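Local structure of DUF1780 domain-containing protein (Pseudomonas aeruginosa, 1Y0K) at residues K124-Y129 with L165-R170; E138-A143 with W169-M174. The protein is of unknown function but is probably a nuclease of the PD-(D/E)XK clan. One frame throughout, in Å; residues are numbered along the deposited sequence. Where two conformers were deposited one is given.

Contact 1 docks helix 119-132 onto the turn after helix 162-166, and contact 2 pairs the two parallel strands that follow these helices in the chain, at the heart of the mixed sheet. Their centres lie about 10 Å apart, and Trp169 joins them: the rim of its indole meets the helix, while one face meets the first of the strands. The two also touch directly, with Tyr129 CE2 3.8 Å from Leu139 CD1 and Lys125 CD 3.9 Å from Leu141 CD1. Helix, turn and sheet thus share one apolar seam. Glu68 borders both, pairing with Lys125 and packing on Leu141.

Contact 1 (K124-Y129 with L165-R170); sequences KKAHNY and LRQGWR
Segment 124-129 is regular helix, whereas 165-170 leaves the end of helix 162-166 and turns toward strand 171-175; helix 119-132, which leads into strand 140-146, packs against this connection beside the mixed sheet. They come closest at Ala126 and Gln167, whose CA atoms are 6.1 Å apart. Gly168 makes the turn with a positive phi of 94°, where a CB would collide with the preceding carbonyl oxygen, so glycine suits the place. Trp169 follows with CG anti to its carbonyl carbon (chi1 -40°), and the far rim of its indole reaches the helix. That rim approaches the backbone itself: CH2 of Trp169 stands 3.6 Å from Ala126 N. The methyl of Ala126 is small enough to admit the ring, and its CB lies 3.9 Å from Trp169 CZ2 and 4.0 Å from Gln167 CG. One helical turn on, Tyr129 meets the indole rim to rim, CD2 to Trp169 CZ3 at 3.8 Å, the two side chains crossing at about a right angle. Lys125 lends its CB to the indole, then carries its ammonium away to a salt bridge with Glu68. Gln167, extended beyond CG, accepts the N-H of Trp169 NE1 on an in-plane lone pair of OE1 at 2.9 Å. This bond occupies the indole N-H and restrains the ring's rotation, leaving its carbon rim for the helix; cohesion between the segments is therefore mainly apolar.

Contact 2 (E138-A143 with W169-M174); sequences ELDLLA and WRSLSM
Arg170 sets CG anti to its backbone N (chi1 -173°) and bends at chi3 (68°), while Asp140 holds CG anti to its carbonyl carbon (chi1 -56°); these torsions bring guanidinium and carboxylate together, their planes nearly parallel. The pair sits at the N-terminal ends of two parallel strands, 140-143 and 171-174, neighbours within a mixed sheet, consistent with an alpha/beta fold of the PD-(D/E)XK clan. Arg170 grips side-on: NE reaches Asp140 OD1 at 3.0 Å and NH2 reaches Asp140 OD2 at 2.7 Å, both almost straight and on syn lone pairs. The anti lone pair of Asp140 OD1 takes the hydroxyl of Ser171, and Gly66 N also binds OD2, so the buried carboxylate is well satisfied and probably stays ionised. Glu138 adds a long, weak ion pair from OE1 to Arg170 NH1, well out of the guanidinium plane, so no N-H points at it.

Ahead of the strands, Leu139 O is taken mainly by Arg170 N and only weakly by Ser171 N; the regular parallel pattern then runs Leu141 N to Ser171 O, Ser173 N to Leu141 O, and Ala143 N to Ser173 O. On the sheet face of Leu141 and Leu172, branched side chains suit the apolar layer: Leu141 CB meets Leu172 CD1 at 3.5 Å. Leu141 also rides over one face of Trp169, its CG 4.0 Å from the centroid of the five-membered ring in a CH-pi contact, with CD2 pressed 3.4 Å from CE3 of Trp169. The other face bears Asp140, Ser171, Leu142 and Ser173, with Phe37 of helix 26-40 against the last two. There a water ties the short hydroxyls together: it donates to Leu141 O and to Ser171 OG, each at 2.8 Å, and hydrogen-bonds Ser173 OG.

Contact 1 (K124-Y129 with L165-R170)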
loop_
_atom_site.group_PDB
_atom_site.type_symbol
_atom_site.label_atom_id
_atom_site.label_comp_id
_atom_site.label_asym_id
_atom_site.label_seq_id
_atom_site.Cartn_x
_atom_site.Cartn_y
_atom_site.Cartn_z
ATOM N N LYS A 124 -1.792 -13.314 8.651
ATOM C CA LYS A 124 -1.015 -14.457 8.166
ATOM C C LYS A 124 0.478 -14.156 8.219
ATOM O O LYS A 124 1.278 -14.986 8.681
ATOM C CB LYS A 124 -1.411 -14.833 6.738
ATOM C CG LYS A 124 -2.794 -15.458 6.580
ATOM C CD LYS A 124 -3.042 -15.808 5.105
ATOM C CE LYS A 124 -4.393 -16.498 4.889
ATOM N NZ LYS A 124 -4.387 -17.931 5.325
ATOM N N LYS A 125 0.859 -12.965 7.749
ATOM C CA LYS A 125 2.274 -12.547 7.826
ATOM C C LYS A 125 2.782 -12.467 9.258
ATOM O O LYS A 125 3.845 -13.012 9.576
ATOM C CB LYS A 125 2.485 -11.186 7.163
ATOM C CG LYS A 125 2.407 -11.175 5.664
ATOM C CD LYS A 125 2.882 -9.805 5.167
ATOM C CE LYS A 125 2.910 -9.714 3.653
ATOM N NZ LYS A 125 3.906 -10.639 3.041
ATOM N N ALA A 126 2.037 -11.777 10.123
ATOM C CA ALA A 126 2.420 -11.658 11.518
ATOM C C ALA A 126 2.656 -13.050 12.124
ATOM O O ALA A 126 3.667 -13.276 12.794
ATOM C CB ALA A 126 1.372 -10.895 12.299
ATOM N N HIS A 127 1.745 -13.982 11.855
ATOM C CA HIS A 127 1.897 -15.372 12.331
ATOM C C HIS A 127 3.145 -16.051 11.773
ATOM O O HIS A 127 3.965 -16.563 12.543
ATOM C CB HIS A 127 0.670 -16.224 11.990
ATOM C CG HIS A 127 0.838 -17.671 12.348
ATOM N ND1 HIS A 127 0.905 -18.105 13.652
ATOM C CD2 HIS A 127 0.995 -18.773 11.575
ATOM C CE1 HIS A 127 1.071 -19.417 13.671
ATOM N NE2 HIS A 127 1.134 -19.846 12.423
ATOM N N ASN A 128 3.267 -16.061 10.445
ATOM C CA ASN A 128 4.392 -16.710 9.768
ATOM C C ASN A 128 5.723 -16.169 10.276
ATOM O O ASN A 128 6.646 -16.934 10.561
ATOM C CB ASN A 128 4.294 -16.550 8.244
ATOM C CG ASN A 128 3.186 -17.405 7.617
ATOM O OD1 ASN A 128 2.657 -18.329 8.237
ATOM N ND2 ASN A 128 2.851 -17.101 6.368
ATOM N N TYR A 129 5.813 -14.849 10.400
ATOM C CA TYR A 129 7.040 -14.211 10.872
ATOM C C TYR A 129 7.327 -14.472 12.356
ATOM O O TYR A 129 8.486 -14.640 12.743
ATOM C CB TYR A 129 7.023 -12.708 10.535
ATOM C CG TYR A 129 6.997 -12.444 9.039
ATOM C CD1 TYR A 129 7.308 -13.454 8.132
ATOM C CD2 TYR A 129 6.688 -11.178 8.528
ATOM C CE1 TYR A 129 7.295 -13.242 6.770
ATOM C CE2 TYR A 129 6.673 -10.952 7.140
ATOM C CZ TYR A 129 6.989 -11.993 6.278
ATOM O OH TYR A 129 7.007 -11.834 4.915
ATOM N N LEU A 165 -0.868 -2.028 14.477
ATOM C CA LEU A 165 0.129 -1.558 15.453
ATOM C C LEU A 165 0.553 -2.698 16.381
ATOM O O LEU A 165 1.746 -2.926 16.592
ATOM C CB LEU A 165 -0.412 -0.391 16.272
ATOM C CG LEU A 165 -0.440 0.995 15.617
ATOM C CD1 LEU A 165 -1.384 1.923 16.371
ATOM C CD2 LEU A 165 0.970 1.578 15.568
ATOM N N ARG A 166 -0.428 -3.428 16.909
ATOM C CA ARG A 166 -0.154 -4.552 17.814
ATOM C C ARG A 166 0.649 -5.703 17.174
ATOM O O ARG A 166 1.305 -6.468 17.878
ATOM C CB ARG A 166 -1.451 -5.063 18.469
ATOM C CG ARG A 166 -1.994 -4.106 19.540
ATOM C CD ARG A 166 -2.946 -4.798 20.511
ATOM N NE ARG A 166 -4.224 -5.126 19.886
ATOM C CZ ARG A 166 -5.282 -4.317 19.855
ATOM N NH1 ARG A 166 -5.235 -3.114 20.424
ATOM N NH2 ARG A 166 -6.394 -4.713 19.249
ATOM N N GLN A 167 0.615 -5.815 15.848
ATOM C CA GLN A 167 1.372 -6.865 15.134
ATOM C C GLN A 167 2.885 -6.608 15.101
ATOM O O GLN A 167 3.675 -7.517 14.782
ATOM C CB GLN A 167 0.812 -7.073 13.718
ATOM C CG GLN A 167 -0.575 -7.735 13.690
ATOM C CD GLN A 167 -1.266 -7.638 12.338
ATOM O OE1 GLN A 167 -0.863 -6.850 11.468
ATOM N NE2 GLN A 167 -2.322 -8.445 12.152
ATOM N N GLY A 168 3.275 -5.372 15.410
ATOM C CA GLY A 168 4.677 -5.011 15.640
ATOM C C GLY A 168 5.479 -4.466 14.473
ATOM O O GLY A 168 6.679 -4.215 14.618
ATOM N N TRP A 169 4.839 -4.266 13.319
ATOM C CA TRP A 169 5.520 -3.666 12.154
ATOM C C TRP A 169 6.106 -2.292 12.471
ATOM O O TRP A 169 5.565 -1.555 13.292
ATOM C CB TRP A 169 4.549 -3.495 10.967
ATOM C CG TRP A 169 3.611 -4.625 10.770
ATOM C CD1 TRP A 169 2.243 -4.598 10.910
ATOM C CD2 TRP A 169 3.952 -5.969 10.416
ATOM N NE1 TRP A 169 1.719 -5.844 10.638
ATOM C CE2 TRP A 169 2.743 -6.705 10.349
ATOM C CE3 TRP A 169 5.161 -6.630 10.152
ATOM C CZ2 TRP A 169 2.712 -8.058 10.020
ATOM C CZ3 TRP A 169 5.125 -7.972 9.831
ATOM C CH2 TRP A 169 3.907 -8.673 9.768
ATOM N N ARG A 170 7.192 -1.928 11.785
ATOM C CA ARG A 170 7.764 -0.594 11.957
ATOM C C ARG A 170 6.855 0.506 11.389
ATOM O O ARG A 170 6.753 1.604 11.946
ATOM C CB ARG A 170 9.135 -0.504 11.294
ATOM C CG ARG A 170 9.818 0.826 11.618
ATOM C CD ARG A 170 11.284 0.796 11.305
ATOM N NE ARG A 170 11.549 0.715 9.871
ATOM C CZ ARG A 170 12.774 0.617 9.371
ATOM N NH1 ARG A 170 13.816 0.580 10.199
ATOM N NH2 ARG A 170 12.963 0.542 8.061
#

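Contact 2 (E138-A143 with W169-M174)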
loop_
_atom_site.group_PDB
_atom_site.type_symbol
_atom_site.label_atom_id
_atom_site.label_comp_id
_atom_site.label_asym_id
_atom_site.label_seq_id
_atom_site.Cartn_x
_atom_site.Cartn_y
_atom_site.Cartn_z
ATOM N N GLU A 138 11.415 -4.307 12.039
ATOM C CA GLU A 138 12.337 -3.774 11.033
ATOM C C GLU A 138 11.662 -3.669 9.663
ATOM O O GLU A 138 12.299 -3.282 8.676
ATOM C CB GLU A 138 13.620 -4.623 10.940
ATOM C CG GLU A 138 14.536 -4.493 12.173
ATOM C CD GLU A 138 15.144 -3.099 12.344
ATOM O OE1 GLU A 138 15.434 -2.428 11.334
ATOM O OE2 GLU A 138 15.343 -2.669 13.505
ATOM N N LEU A 139 10.372 -4.000 9.621
ATOM C CA LEU A 139 9.648 -4.095 8.353
ATOM C C LEU A 139 8.672 -2.942 8.155
ATOM O O LEU A 139 7.898 -2.599 9.053
ATOM C CB LEU A 139 8.896 -5.435 8.259
ATOM C CG LEU A 139 9.730 -6.727 8.337
ATOM C CD1 LEU A 139 8.832 -7.962 8.223
ATOM C CD2 LEU A 139 10.831 -6.764 7.273
ATOM N N ASP A 140 8.729 -2.362 6.965
ATOM C CA ASP A 140 7.804 -1.312 6.539
ATOM C C ASP A 140 6.794 -1.905 5.568
ATOM O O ASP A 140 7.100 -2.133 4.397
ATOM C CB ASP A 140 8.598 -0.195 5.872
ATOM C CG ASP A 140 9.692 0.353 6.784
ATOM O OD1 ASP A 140 9.355 0.803 7.898
ATOM O OD2 ASP A 140 10.881 0.341 6.385
ATOM N N LEU A 141 5.599 -2.194 6.065
ATOM C CA LEU A 141 4.595 -2.859 5.242
ATOM C C LEU A 141 3.990 -1.875 4.250
ATOM O O LEU A 141 3.717 -0.724 4.598
ATOM C CB LEU A 141 3.502 -3.488 6.116
ATOM C CG LEU A 141 3.821 -4.866 6.740
ATOM C CD1 LEU A 141 3.485 -5.956 5.771
ATOM C CD2 LEU A 141 5.283 -5.027 7.207
ATOM N N LEU A 142 3.795 -2.342 3.021
ATOM C CA LEU A 142 3.244 -1.513 1.944
ATOM C C LEU A 142 2.232 -2.322 1.148
ATOM O O LEU A 142 2.600 -3.266 0.442
ATOM C CB LEU A 142 4.358 -0.998 1.026
ATOM C CG LEU A 142 3.933 -0.116 -0.153
ATOM C CD1 LEU A 142 3.181 1.138 0.338
ATOM C CD2 LEU A 142 5.156 0.274 -1.000
ATOM N N ALA A 143 0.955 -1.963 1.289
ATOM C CA ALA A 143 -0.126 -2.672 0.599
ATOM C C ALA A 143 -0.469 -1.948 -0.682
ATOM O O ALA A 143 -0.703 -0.734 -0.648
ATOM C CB ALA A 143 -1.379 -2.724 1.489
ATOM N N TRP A 169 4.839 -4.266 13.319
ATOM C CA TRP A 169 5.520 -3.666 12.154
ATOM C C TRP A 169 6.106 -2.292 12.471
ATOM O O TRP A 169 5.565 -1.555 13.292
ATOM C CB TRP A 169 4.549 -3.495 10.967
ATOM C CG TRP A 169 3.611 -4.625 10.770
ATOM C CD1 TRP A 169 2.243 -4.598 10.910
ATOM C CD2 TRP A 169 3.952 -5.969 10.416
ATOM N NE1 TRP A 169 1.719 -5.844 10.638
ATOM C CE2 TRP A 169 2.743 -6.705 10.349
ATOM C CE3 TRP A 169 5.161 -6.630 10.152
ATOM C CZ2 TRP A 169 2.712 -8.058 10.020
ATOM C CZ3 TRP A 169 5.125 -7.972 9.831
ATOM C CH2 TRP A 169 3.907 -8.673 9.768
ATOM N N ARG A 170 7.192 -1.928 11.785
ATOM C CA ARG A 170 7.764 -0.594 11.957
ATOM C C ARG A 170 6.855 0.506 11.389
ATOM O O ARG A 170 6.753 1.604 11.946
ATOM C CB ARG A 170 9.135 -0.504 11.294
ATOM C CG ARG A 170 9.818 0.826 11.618
ATOM C CD ARG A 170 11.284 0.796 11.305
ATOM N NE ARG A 170 11.549 0.715 9.871
ATOM C CZ ARG A 170 12.774 0.617 9.371
ATOM N NH1 ARG A 170 13.816 0.580 10.199
ATOM N NH2 ARG A 170 12.963 0.542 8.061
ATOM N N SER A 171 6.202 0.190 10.277
ATOM C CA SER A 171 5.302 1.122 9.603
ATOM C C SER A 171 4.353 0.337 8.703
ATOM O O SER A 171 4.594 -0.833 8.390
ATOM C CB SER A 171 6.097 2.157 8.784
ATOM O OG SER A 171 6.675 1.580 7.616
ATOM N N LEU A 172 3.257 0.986 8.319
ATOM C CA LEU A 172 2.292 0.379 7.411
ATOM C C LEU A 172 1.753 1.501 6.564
ATOM O O LEU A 172 1.325 2.526 7.092
ATOM C CB LEU A 172 1.155 -0.288 8.179
ATOM C CG LEU A 172 -0.038 -0.829 7.367
ATOM C CD1 LEU A 172 0.389 -1.906 6.359
ATOM C CD2 LEU A 172 -1.094 -1.370 8.301
ATOM N N SER A 173 1.781 1.280 5.257
ATOM C CA SER A 173 1.300 2.246 4.282
ATOM C C SER A 173 0.455 1.531 3.242
ATOM O O SER A 173 0.604 0.322 3.039
ATOM C CB SER A 173 2.470 2.954 3.602
ATOM O OG SER A 173 3.329 3.571 4.547
HETATM N N MSE A 174 -0.432 2.291 2.594
HETATM C CA MSE A 174 -1.239 1.796 1.479
HETATM C C MSE A 174 -1.061 2.685 0.256
HETATM O O MSE A 174 -0.895 3.904 0.361
HETATM C CB MSE A 174 -2.732 1.806 1.819
HETATM C CG MSE A 174 -3.190 0.949 2.983
HETATM SE SE MSE A 174 -4.993 1.242 3.256
HETATM C CE MSE A 174 -5.037 2.949 3.651
HETATM O O HOH W 1 5.210 1.620 5.223
#